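Long-range contacts in probable porin (Pseudomonas aeruginosa, PDB 4FT6), which probably acts as an outer membrane porin, a beta-barrel channel of the OprD family that lets small solutes cross the outer membrane: residues 292-297 with 346-351; 125-130 with 284-289; 60-65 with 99-104. All blocks are in the same frame, centred on the assembly; numbering follows the deposited sequence.

Contact 1: residues 292-297 with 346-351; sequences DIQVRN and ERDVDV. With C8E ((hydroxyethyloxy)tri(ethyloxy)octane), chain E.
The inner wall of the barrel and a long loop folded against it meet where the carboxylates of E346 and D348 receive successive backbone N-H groups of Q294, V295 and R296. The strand lends alternate side chains: E346 and D348 face the lumen loop, while R347 and V349, the residues that alternate with them, turn outward to the detergent. The loop answers with a turn that presents its amides in a row.

E346 reaches across extended, with CG anti to the backbone N (chi1 176°). Its OE2 accepts from V295 N at 3.1 Å, on the syn side and 24° out of the carboxylate plane. The second branch, OE1, takes R296 N at 3.1 Å in a weak, bent bond. D348 OD2 accepts from Q294 N at 3.1 Å, also on its syn side. Beside these bonds I293 and E346 meet tip to tip, with I293 CD1 3.5 Å from E346 CD. V295 comes in at the flank, its CG1 3.4 Å from E346 OE2, and CB of Q294 lies 3.3 Å from D348 OD2.

R327 forms a salt bridge to D348 OD2, while R296 sends its own charged end away to E303.

The two buried carboxylates are thus met by the N-H groups of Q294 and V295, weakly by that of R296, and by R327 at D348. Their charge is probably offset in this way, while the loop is held to the strand through its main chain.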
loop_
_atom_site.group_PDB
_atom_site.type_symbol
_atom_site.label_atom_id
_atom_site.label_comp_id
_atom_site.label_asym_id
_atom_site.label_seq_id
_atom_site.Cartn_x
_atom_site.Cartn_y
_atom_site.Cartn_z
ATOM N N ASP A 292 -3.949 9.187 -0.133
ATOM C CA ASP A 292 -3.138 8.332 0.724
ATOM C C ASP A 292 -1.707 8.530 0.257
ATOM O O ASP A 292 -1.223 7.828 -0.630
ATOM C CB ASP A 292 -3.535 6.861 0.622
ATOM C CG ASP A 292 -2.854 6.002 1.673
ATOM O OD1 ASP A 292 -1.753 6.386 2.155
ATOM O OD2 ASP A 292 -3.422 4.939 2.017
ATOM N N ILE A 293 -1.041 9.523 0.829
ATOM C CA ILE A 293 0.246 9.933 0.300
ATOM C C ILE A 293 1.361 9.710 1.320
ATOM O O ILE A 293 1.211 8.891 2.222
ATOM C CB ILE A 293 0.196 11.384 -0.263
ATOM C CG1 ILE A 293 -0.137 12.374 0.843
ATOM C CG2 ILE A 293 -0.832 11.485 -1.385
ATOM C CD1 ILE A 293 -0.330 13.749 0.356
ATOM N N GLN A 294 2.471 10.430 1.184
ATOM C CA GLN A 294 3.716 10.025 1.835
ATOM C C GLN A 294 3.649 9.852 3.359
ATOM O O GLN A 294 4.074 8.825 3.868
ATOM C CB GLN A 294 4.878 10.949 1.431
ATOM C CG GLN A 294 6.257 10.377 1.759
ATOM C CD GLN A 294 7.387 11.239 1.249
ATOM O OE1 GLN A 294 7.238 11.947 0.249
ATOM N NE2 GLN A 294 8.530 11.187 1.932
ATOM N N VAL A 295 3.112 10.834 4.079
ATOM C CA VAL A 295 3.117 10.775 5.544
ATOM C C VAL A 295 1.720 10.709 6.165
ATOM O O VAL A 295 1.544 10.198 7.271
ATOM C CB VAL A 295 3.922 11.953 6.176
ATOM C CG1 VAL A 295 4.674 12.746 5.097
ATOM C CG2 VAL A 295 3.013 12.858 6.991
ATOM N N ARG A 296 0.737 11.227 5.443
ATOM C CA ARG A 296 -0.632 11.303 5.932
ATOM C C ARG A 296 -1.610 10.886 4.816
ATOM O O ARG A 296 -1.291 11.006 3.617
ATOM C CB ARG A 296 -0.921 12.731 6.401
ATOM C CG ARG A 296 -2.238 12.907 7.108
ATOM C CD ARG A 296 -2.423 14.323 7.571
ATOM N NE ARG A 296 -3.842 14.664 7.610
ATOM C CZ ARG A 296 -4.676 14.250 8.555
ATOM N NH1 ARG A 296 -4.230 13.476 9.537
ATOM N NH2 ARG A 296 -5.951 14.601 8.519
ATOM N N ASN A 297 -2.789 10.388 5.194
ATOM C CA ASN A 297 -3.748 9.897 4.203
ATOM C C ASN A 297 -5.111 10.632 4.226
ATOM O O ASN A 297 -6.042 10.288 3.482
ATOM C CB ASN A 297 -3.906 8.362 4.296
ATOM C CG ASN A 297 -4.558 7.927 5.584
ATOM O OD1 ASN A 297 -4.931 8.758 6.416
ATOM N ND2 ASN A 297 -4.729 6.625 5.749
ATOM N N GLU A 346 -0.119 18.781 2.817
ATOM C CA GLU A 346 1.113 18.037 2.614
ATOM C C GLU A 346 1.599 18.283 1.198
ATOM O O GLU A 346 0.800 18.351 0.255
ATOM C CB GLU A 346 0.923 16.533 2.876
ATOM C CG GLU A 346 2.163 15.678 2.598
ATOM C CD GLU A 346 1.983 14.201 2.967
ATOM O OE1 GLU A 346 1.143 13.882 3.847
ATOM O OE2 GLU A 346 2.695 13.346 2.382
ATOM N N ARG A 347 2.914 18.428 1.063
ATOM C CA ARG A 347 3.555 18.683 -0.223
ATOM C C ARG A 347 4.625 17.615 -0.382
ATOM O O ARG A 347 5.582 17.585 0.396
ATOM C CB ARG A 347 4.205 20.077 -0.214
ATOM C CG ARG A 347 4.974 20.423 -1.474
ATOM C CD ARG A 347 6.427 20.742 -1.189
ATOM N NE ARG A 347 7.148 19.543 -0.774
ATOM C CZ ARG A 347 8.450 19.484 -0.524
ATOM N NH1 ARG A 347 9.214 20.557 -0.643
ATOM N NH2 ARG A 347 8.981 18.333 -0.151
ATOM N N ASP A 348 4.450 16.732 -1.364
ATOM C CA ASP A 348 5.386 15.633 -1.598
ATOM C C ASP A 348 6.200 15.919 -2.838
ATOM O O ASP A 348 5.711 16.569 -3.750
ATOM C CB ASP A 348 4.636 14.316 -1.828
ATOM C CG ASP A 348 3.933 13.801 -0.585
ATOM O OD1 ASP A 348 4.157 14.358 0.512
ATOM O OD2 ASP A 348 3.155 12.821 -0.713
ATOM N N VAL A 349 7.430 15.419 -2.883
ATOM C CA VAL A 349 8.259 15.506 -4.083
ATOM C C VAL A 349 9.005 14.202 -4.298
ATOM O O VAL A 349 9.679 13.705 -3.394
ATOM C CB VAL A 349 9.273 16.661 -4.018
ATOM C CG1 VAL A 349 10.323 16.512 -5.120
ATOM C CG2 VAL A 349 8.561 17.990 -4.143
ATOM N N ASP A 350 8.869 13.642 -5.493
ATOM C CA ASP A 350 9.439 12.340 -5.801
ATOM C C ASP A 350 10.370 12.488 -6.988
ATOM O O ASP A 350 9.967 12.985 -8.039
ATOM C CB ASP A 350 8.318 11.369 -6.172
ATOM C CG ASP A 350 8.511 9.987 -5.577
ATOM O OD1 ASP A 350 9.224 9.150 -6.181
ATOM O OD2 ASP A 350 7.932 9.730 -4.502
ATOM N N VAL A 351 11.622 12.085 -6.828
ATOM C CA VAL A 351 12.518 12.013 -7.973
ATOM C C VAL A 351 13.088 10.609 -8.031
ATOM O O VAL A 351 13.485 10.051 -7.004
ATOM C CB VAL A 351 13.649 13.025 -7.882
ATOM C CG1 VAL A 351 14.501 12.957 -9.135
ATOM C CG2 VAL A 351 13.081 14.426 -7.708
HETATM C C1 C8E E . 12.988 23.426 1.742
HETATM C C2 C8E E . 12.651 22.882 0.359
HETATM C C3 C8E E . 12.664 21.350 0.345
HETATM C C4 C8E E . 13.863 20.804 -0.424
HETATM C C5 C8E E . 13.456 20.023 -1.677
HETATM C C6 C8E E . 12.256 20.646 -2.385
HETATM C C7 C8E E . 12.025 20.079 -3.787
HETATM C C8 C8E E . 13.273 20.050 -4.667
HETATM O O9 C8E E . 13.050 19.232 -5.799
HETATM C C10 C8E E . 12.947 19.936 -7.020
HETATM C C11 C8E E . 12.777 18.966 -8.193
HETATM O O12 C8E E . 11.471 18.422 -8.203
HETATM C C13 C8E E . 10.717 18.772 -9.347
#

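Contact 2: residues 125-130 with 284-289; sequences LRNDGR and GTSTPL
The main chains of L125 and S286 come together where S286 N donates to L125 O at 2.8 Å, with an N-H...O angle of 160°. Both partners are loop segments lying near the centre of the barrel, and inward-folded loops of this kind narrow the channel in the OprD family; this meeting is consistent with such a constriction.

The same oxygen has a second donor. T285 OG1 donates to L125 O at 2.6 Å, approaching from above the carbonyl plane rather than within it, 61° out of that plane. One peptide oxygen is therefore gripped by a main-chain N-H and a neighbouring hydroxyl, two bonds from consecutive residues.

L125 packs mainly against main chain: its CB lies 3.4 Å from S286 O, and its CD1 branch 3.7 Å from T287 O. The same CD1 also touches the S286 side chain, 3.8 Å from its CB. On the T287 side the hydroxyl turns away to D292, which links this loop to its own later part.

OD1 of N127 accepts from G129 N at 2.7 Å, an Asx turn that curls the chain after N127, and also from R162 NH1. Main-chain N-H groups on both segments are anchored by other loops as well, that of N127 to Q134 OE1 and that of G284 to D173 OD2. The N127 side chain leaves with CG anti to the backbone N (chi1 -170°), and beyond it ND2 comes within 4.0 Å of S286 OG. At the root of the same side chain, N127 CB sits 3.0 Å from the carbonyl oxygen of G284.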
loop_
_atom_site.group_PDB
_atom_site.type_symbol
_atom_site.label_atom_id
_atom_site.label_comp_id
_atom_site.label_asym_id
_atom_site.label_seq_id
_atom_site.Cartn_x
_atom_site.Cartn_y
_atom_site.Cartn_z
ATOM N N LEU A 125 -5.099 -3.698 1.023
ATOM C CA LEU A 125 -3.926 -3.350 0.235
ATOM C C LEU A 125 -2.685 -3.516 1.106
ATOM O O LEU A 125 -2.494 -2.718 2.045
ATOM C CB LEU A 125 -4.034 -1.887 -0.192
ATOM C CG LEU A 125 -3.714 -1.528 -1.640
ATOM C CD1 LEU A 125 -3.340 -0.040 -1.777
ATOM C CD2 LEU A 125 -2.615 -2.431 -2.147
ATOM N N ARG A 126 -1.834 -4.509 0.817
ATOM C CA ARG A 126 -0.653 -4.725 1.671
ATOM C C ARG A 126 0.312 -3.527 1.643
ATOM O O ARG A 126 0.616 -2.988 0.580
ATOM C CB ARG A 126 0.063 -6.066 1.368
ATOM C CG ARG A 126 0.821 -6.184 0.037
ATOM C CD ARG A 126 2.254 -5.682 0.135
ATOM N NE ARG A 126 2.497 -4.755 -0.967
ATOM C CZ ARG A 126 3.233 -5.047 -2.027
ATOM N NH1 ARG A 126 3.834 -6.225 -2.113
ATOM N NH2 ARG A 126 3.381 -4.157 -2.989
ATOM N N ASN A 127 0.785 -3.106 2.810
ATOM C CA ASN A 127 1.722 -1.991 2.865
ATOM C C ASN A 127 3.132 -2.334 2.369
ATOM O O ASN A 127 3.684 -3.366 2.741
ATOM C CB ASN A 127 1.837 -1.478 4.297
ATOM C CG ASN A 127 2.605 -0.172 4.384
ATOM O OD1 ASN A 127 3.846 -0.151 4.375
ATOM N ND2 ASN A 127 1.871 0.927 4.461
ATOM N N ASP A 128 3.722 -1.462 1.552
ATOM C CA ASP A 128 5.134 -1.591 1.181
ATOM C C ASP A 128 5.888 -0.255 1.327
ATOM O O ASP A 128 6.761 0.082 0.517
ATOM C CB ASP A 128 5.307 -2.166 -0.234
ATOM C CG ASP A 128 6.765 -2.500 -0.552
ATOM O OD1 ASP A 128 7.527 -2.776 0.409
ATOM O OD2 ASP A 128 7.156 -2.454 -1.741
ATOM N N GLY A 129 5.565 0.497 2.376
ATOM C CA GLY A 129 6.138 1.824 2.550
ATOM C C GLY A 129 7.400 1.931 3.394
ATOM O O GLY A 129 7.754 3.032 3.801
ATOM N N ARG A 130 8.076 0.811 3.668
ATOM C CA ARG A 130 9.355 0.850 4.377
ATOM C C ARG A 130 10.367 -0.142 3.795
ATOM O O ARG A 130 10.585 -0.194 2.584
ATOM C CB ARG A 130 9.164 0.568 5.871
ATOM C CG ARG A 130 8.371 1.595 6.658
ATOM C CD ARG A 130 9.073 2.945 6.701
ATOM N NE ARG A 130 8.379 3.885 7.582
ATOM C CZ ARG A 130 7.394 4.684 7.187
ATOM N NH1 ARG A 130 7.007 4.657 5.926
ATOM N NH2 ARG A 130 6.805 5.510 8.045
ATOM N N GLY A 284 -2.116 -1.109 9.621
ATOM C CA GLY A 284 -0.831 -1.127 8.935
ATOM C C GLY A 284 -0.965 -1.204 7.429
ATOM O O GLY A 284 0.019 -1.142 6.685
ATOM N N THR A 285 -2.196 -1.331 6.968
ATOM C CA THR A 285 -2.452 -1.565 5.558
ATOM C C THR A 285 -2.480 -0.235 4.807
ATOM O O THR A 285 -2.595 0.834 5.424
ATOM C CB THR A 285 -3.795 -2.303 5.399
ATOM O OG1 THR A 285 -3.766 -3.152 4.251
ATOM C CG2 THR A 285 -4.952 -1.325 5.315
ATOM N N SER A 286 -2.372 -0.288 3.483
ATOM C CA SER A 286 -2.503 0.917 2.667
ATOM C C SER A 286 -3.945 1.006 2.157
ATOM O O SER A 286 -4.743 0.111 2.421
ATOM C CB SER A 286 -1.530 0.863 1.488
ATOM O OG SER A 286 -0.621 1.944 1.528
ATOM N N THR A 287 -4.280 2.082 1.442
ATOM C CA THR A 287 -5.607 2.234 0.843
ATOM C C THR A 287 -5.497 2.778 -0.564
ATOM O O THR A 287 -4.485 3.366 -0.920
ATOM C CB THR A 287 -6.526 3.161 1.658
ATOM O OG1 THR A 287 -6.003 4.498 1.642
ATOM C CG2 THR A 287 -6.673 2.653 3.096
ATOM N N PRO A 288 -6.543 2.582 -1.377
ATOM C CA PRO A 288 -6.460 3.184 -2.715
ATOM C C PRO A 288 -6.977 4.622 -2.742
ATOM O O PRO A 288 -7.169 5.144 -3.848
ATOM C CB PRO A 288 -7.392 2.312 -3.547
ATOM C CG PRO A 288 -8.461 1.852 -2.517
ATOM C CD PRO A 288 -7.661 1.622 -1.243
ATOM N N LEU A 289 -7.220 5.244 -1.583
ATOM C CA LEU A 289 -7.680 6.649 -1.567
ATOM C C LEU A 289 -6.631 7.540 -2.220
ATOM O O LEU A 289 -5.423 7.331 -2.029
ATOM C CB LEU A 289 -7.968 7.150 -0.149
ATOM C CG LEU A 289 -8.900 6.288 0.704
ATOM C CD1 LEU A 289 -9.017 6.857 2.106
ATOM C CD2 LEU A 289 -10.260 6.157 0.062
#

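Contact 3: residues 60-65 with 99-104; sequences LGVELI and LGVAPK. With C8E ((hydroxyethyloxy)tri(ethyloxy)octane), chain D; DMU (decyl-beta-D-maltopyranoside), chain F.
V62 and L64 interlock with V101 and L99 on the outward face of two adjacent antiparallel strands of the beta-barrel wall. V62 CG2 presses on V101 CG2 at 3.5 Å, the two side chains crossing obliquely. L64 adds the next bump: its CG packs 3.8 Å from L99 CD1, while its CD1 branch leans 4.0 Å from V101 CG2. A bound detergent continues this greasy surface, with C10 of C8E at 3.5 Å from L99 CD2 and C5 at 3.6 Å from V101 CG1, as befits a wall that faces lipid. A second detergent, DMU, accepts at O49 from L99 N.

On the lumen face each cross-strand pair sets a small residue against a larger one. G61 offers a hollow with no side chain, and K104 fills it: CG lies between the backbone N and the carbonyl carbon (chi1 56°), and the extended chain beyond passes over G61, CE 3.9 Å from G61 CA. E63 meets K104 at about a right angle, closing a salt bridge from NZ to the anti lone pair of OE2 at 3.2 Å. A102 CB lies 4.2 Å from E63 CB.

Strand 37-50 and the turn after it flank one side, where K104 NZ also donates to the backbone O of S51 and K104 makes a cation-pi contact with Y53; on the other, strand 110-114 pairs with strand 95-107.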
loop_
_atom_site.group_PDB
_atom_site.type_symbol
_atom_site.label_atom_id
_atom_site.label_comp_id
_atom_site.label_asym_id
_atom_site.label_seq_id
_atom_site.Cartn_x
_atom_site.Cartn_y
_atom_site.Cartn_z
ATOM N N LEU A 60 -0.589 -28.269 -9.352
ATOM C CA LEU A 60 -0.062 -27.871 -8.049
ATOM C C LEU A 60 1.238 -27.068 -8.220
ATOM O O LEU A 60 2.005 -27.280 -9.168
ATOM C CB LEU A 60 0.173 -29.080 -7.136
ATOM C CG LEU A 60 -0.939 -30.110 -6.872
ATOM C CD1 LEU A 60 -2.342 -29.550 -7.048
ATOM C CD2 LEU A 60 -0.765 -31.342 -7.736
ATOM N N GLY A 61 1.464 -26.131 -7.306
ATOM C CA GLY A 61 2.692 -25.365 -7.280
ATOM C C GLY A 61 2.970 -24.826 -5.886
ATOM O O GLY A 61 2.114 -24.885 -4.992
ATOM N N VAL A 62 4.167 -24.298 -5.683
ATOM C CA VAL A 62 4.469 -23.747 -4.378
ATOM C C VAL A 62 5.362 -22.532 -4.510
ATOM O O VAL A 62 6.233 -22.478 -5.384
ATOM C CB VAL A 62 5.069 -24.814 -3.418
ATOM C CG1 VAL A 62 6.470 -25.250 -3.864
ATOM C CG2 VAL A 62 5.070 -24.290 -1.988
ATOM N N GLU A 63 5.109 -21.553 -3.649
ATOM C CA GLU A 63 5.851 -20.305 -3.640
ATOM C C GLU A 63 6.493 -20.093 -2.265
ATOM O O GLU A 63 6.068 -20.681 -1.272
ATOM C CB GLU A 63 4.924 -19.137 -4.001
ATOM C CG GLU A 63 4.410 -19.201 -5.424
ATOM C CD GLU A 63 3.660 -17.939 -5.871
ATOM O OE1 GLU A 63 3.407 -17.023 -5.046
ATOM O OE2 GLU A 63 3.323 -17.879 -7.075
ATOM N N LEU A 64 7.512 -19.248 -2.210
ATOM C CA LEU A 64 8.216 -18.983 -0.966
ATOM C C LEU A 64 8.497 -17.490 -0.883
ATOM O O LEU A 64 8.936 -16.879 -1.867
ATOM C CB LEU A 64 9.536 -19.754 -0.943
ATOM C CG LEU A 64 10.220 -19.986 0.399
ATOM C CD1 LEU A 64 9.486 -21.065 1.170
ATOM C CD2 LEU A 64 11.668 -20.387 0.189
ATOM N N ILE A 65 8.219 -16.891 0.271
ATOM C CA ILE A 65 8.597 -15.502 0.492
ATOM C C ILE A 65 9.556 -15.410 1.677
ATOM O O ILE A 65 9.235 -15.842 2.790
ATOM C CB ILE A 65 7.369 -14.599 0.714
ATOM C CG1 ILE A 65 6.402 -14.749 -0.464
ATOM C CG2 ILE A 65 7.807 -13.147 0.885
ATOM C CD1 ILE A 65 5.146 -13.908 -0.365
ATOM N N LEU A 99 10.111 -16.149 6.962
ATOM C CA LEU A 99 10.052 -17.082 5.862
ATOM C C LEU A 99 8.675 -17.722 5.855
ATOM O O LEU A 99 8.268 -18.348 6.833
ATOM C CB LEU A 99 11.130 -18.143 6.030
ATOM C CG LEU A 99 11.345 -19.153 4.899
ATOM C CD1 LEU A 99 11.506 -18.424 3.573
ATOM C CD2 LEU A 99 12.575 -20.040 5.199
ATOM N N GLY A 100 7.944 -17.538 4.767
ATOM C CA GLY A 100 6.652 -18.178 4.634
ATOM C C GLY A 100 6.520 -18.936 3.327
ATOM O O GLY A 100 6.955 -18.463 2.264
ATOM N N VAL A 101 5.919 -20.116 3.400
ATOM C CA VAL A 101 5.669 -20.900 2.200
ATOM C C VAL A 101 4.241 -20.614 1.722
ATOM O O VAL A 101 3.407 -20.156 2.501
ATOM C CB VAL A 101 5.851 -22.408 2.481
ATOM C CG1 VAL A 101 4.631 -22.965 3.214
ATOM C CG2 VAL A 101 6.066 -23.165 1.195
ATOM N N ALA A 102 3.960 -20.861 0.445
ATOM C CA ALA A 102 2.616 -20.634 -0.100
ATOM C C ALA A 102 2.238 -21.611 -1.210
ATOM O O ALA A 102 2.545 -21.384 -2.384
ATOM C CB ALA A 102 2.440 -19.177 -0.577
ATOM N N PRO A 103 1.556 -22.699 -0.838
ATOM C CA PRO A 103 1.126 -23.650 -1.867
ATOM C C PRO A 103 0.075 -23.003 -2.750
ATOM O O PRO A 103 -0.573 -22.048 -2.314
ATOM C CB PRO A 103 0.517 -24.808 -1.059
ATOM C CG PRO A 103 0.185 -24.222 0.301
ATOM C CD PRO A 103 1.214 -23.138 0.529
ATOM N N LYS A 104 -0.083 -23.507 -3.970
ATOM C CA LYS A 104 -1.054 -22.946 -4.902
ATOM C C LYS A 104 -1.650 -24.025 -5.814
ATOM O O LYS A 104 -0.945 -24.940 -6.248
ATOM C CB LYS A 104 -0.420 -21.820 -5.727
ATOM C CG LYS A 104 0.840 -22.224 -6.492
ATOM C CD LYS A 104 1.365 -21.087 -7.367
ATOM C CE LYS A 104 2.551 -21.558 -8.213
ATOM N NZ LYS A 104 3.205 -20.447 -8.958
HETATM C C1 C8E D . 3.338 -18.583 6.277
HETATM C C2 C8E D . 3.720 -19.979 5.769
HETATM C C3 C8E D . 4.150 -20.912 6.906
HETATM C C4 C8E D . 5.662 -21.097 7.015
HETATM C C5 C8E D . 6.098 -22.435 6.424
HETATM C C6 C8E D . 7.567 -22.782 6.638
HETATM C C7 C8E D . 8.401 -22.699 5.362
HETATM C C8 C8E D . 9.608 -23.634 5.461
HETATM O O9 C8E D . 10.230 -23.900 4.219
HETATM C C10 C8E D . 11.291 -23.020 3.901
HETATM C C11 C8E D . 12.600 -23.781 3.683
HETATM O O12 C8E D . 12.466 -24.828 2.743
HETATM C C13 C8E D . 13.671 -25.140 2.071
HETATM C C14 C8E D . 13.394 -25.860 0.755
HETATM O O15 C8E D . 13.568 -24.993 -0.347
HETATM C C1 DMU F . 9.724 -16.949 10.869
HETATM C C2 DMU F . 8.589 -16.439 11.838
HETATM C C3 DMU F . 9.030 -16.566 13.439
HETATM C C4 DMU F . 10.570 -16.293 13.610
HETATM O O5 DMU F . 11.289 -17.037 12.673
HETATM C C6 DMU F . 11.081 -16.547 11.374
HETATM O O7 DMU F . 8.176 -15.853 14.422
HETATM O O16 DMU F . 12.143 -16.940 10.511
HETATM C C18 DMU F . 13.462 -16.841 10.997
HETATM C C19 DMU F . 14.477 -17.435 10.021
HETATM C C22 DMU F . 14.169 -16.975 8.604
HETATM C C25 DMU F . 14.956 -17.839 7.622
HETATM C C28 DMU F . 15.869 -16.937 6.795
HETATM C C31 DMU F . 15.244 -16.731 5.419
HETATM C C34 DMU F . 15.570 -15.319 4.976
HETATM C C37 DMU F . 15.850 -15.290 3.492
HETATM C C40 DMU F . 15.872 -13.860 3.016
HETATM C C43 DMU F . 16.743 -13.784 1.798
HETATM O O49 DMU F . 9.446 -16.399 9.647
HETATM O O55 DMU F . 7.220 -16.827 11.435
HETATM C C57 DMU F . 10.934 -16.709 14.984
HETATM O O61 DMU F . 10.613 -18.055 15.094
HETATM C C5 DMU F . 5.834 -15.347 14.654
HETATM C C7 DMU F . 5.597 -15.434 16.112
HETATM C C8 DMU F . 5.673 -16.959 16.566
HETATM C C9 DMU F . 5.710 -17.911 15.283
HETATM O O1 DMU F . 6.871 -17.618 14.614
HETATM C C10 DMU F . 6.890 -16.314 14.159
HETATM O O2 DMU F . 6.789 -17.189 17.524
HETATM O O3 DMU F . 4.662 -15.577 13.967
HETATM O O4 DMU F . 4.435 -14.754 16.454
HETATM C C11 DMU F . 5.667 -19.400 15.524
HETATM O O6 DMU F . 5.818 -20.053 14.303
#

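The three contacts illustrate how chemistry follows position in a porin. Contact 3 is the wall itself, strand against strand, with regular backbone pairing, an oily outer face and an inner face that carries the E63-K104 ion pair. Contact 1 joins that wall to a loop by using strand side chains to catch loop amides, and is the most buried of the three. Contact 2 involves no barrel strand at all: two loops meet near the middle of the lumen with sparse, mostly polar contacts. Contacts 1 and 2 share the loop between strands 264-274 and 304-313 and touch directly, whereas contact 3 lies across the chain's centre from contact 1, their centres about 34 Å apart.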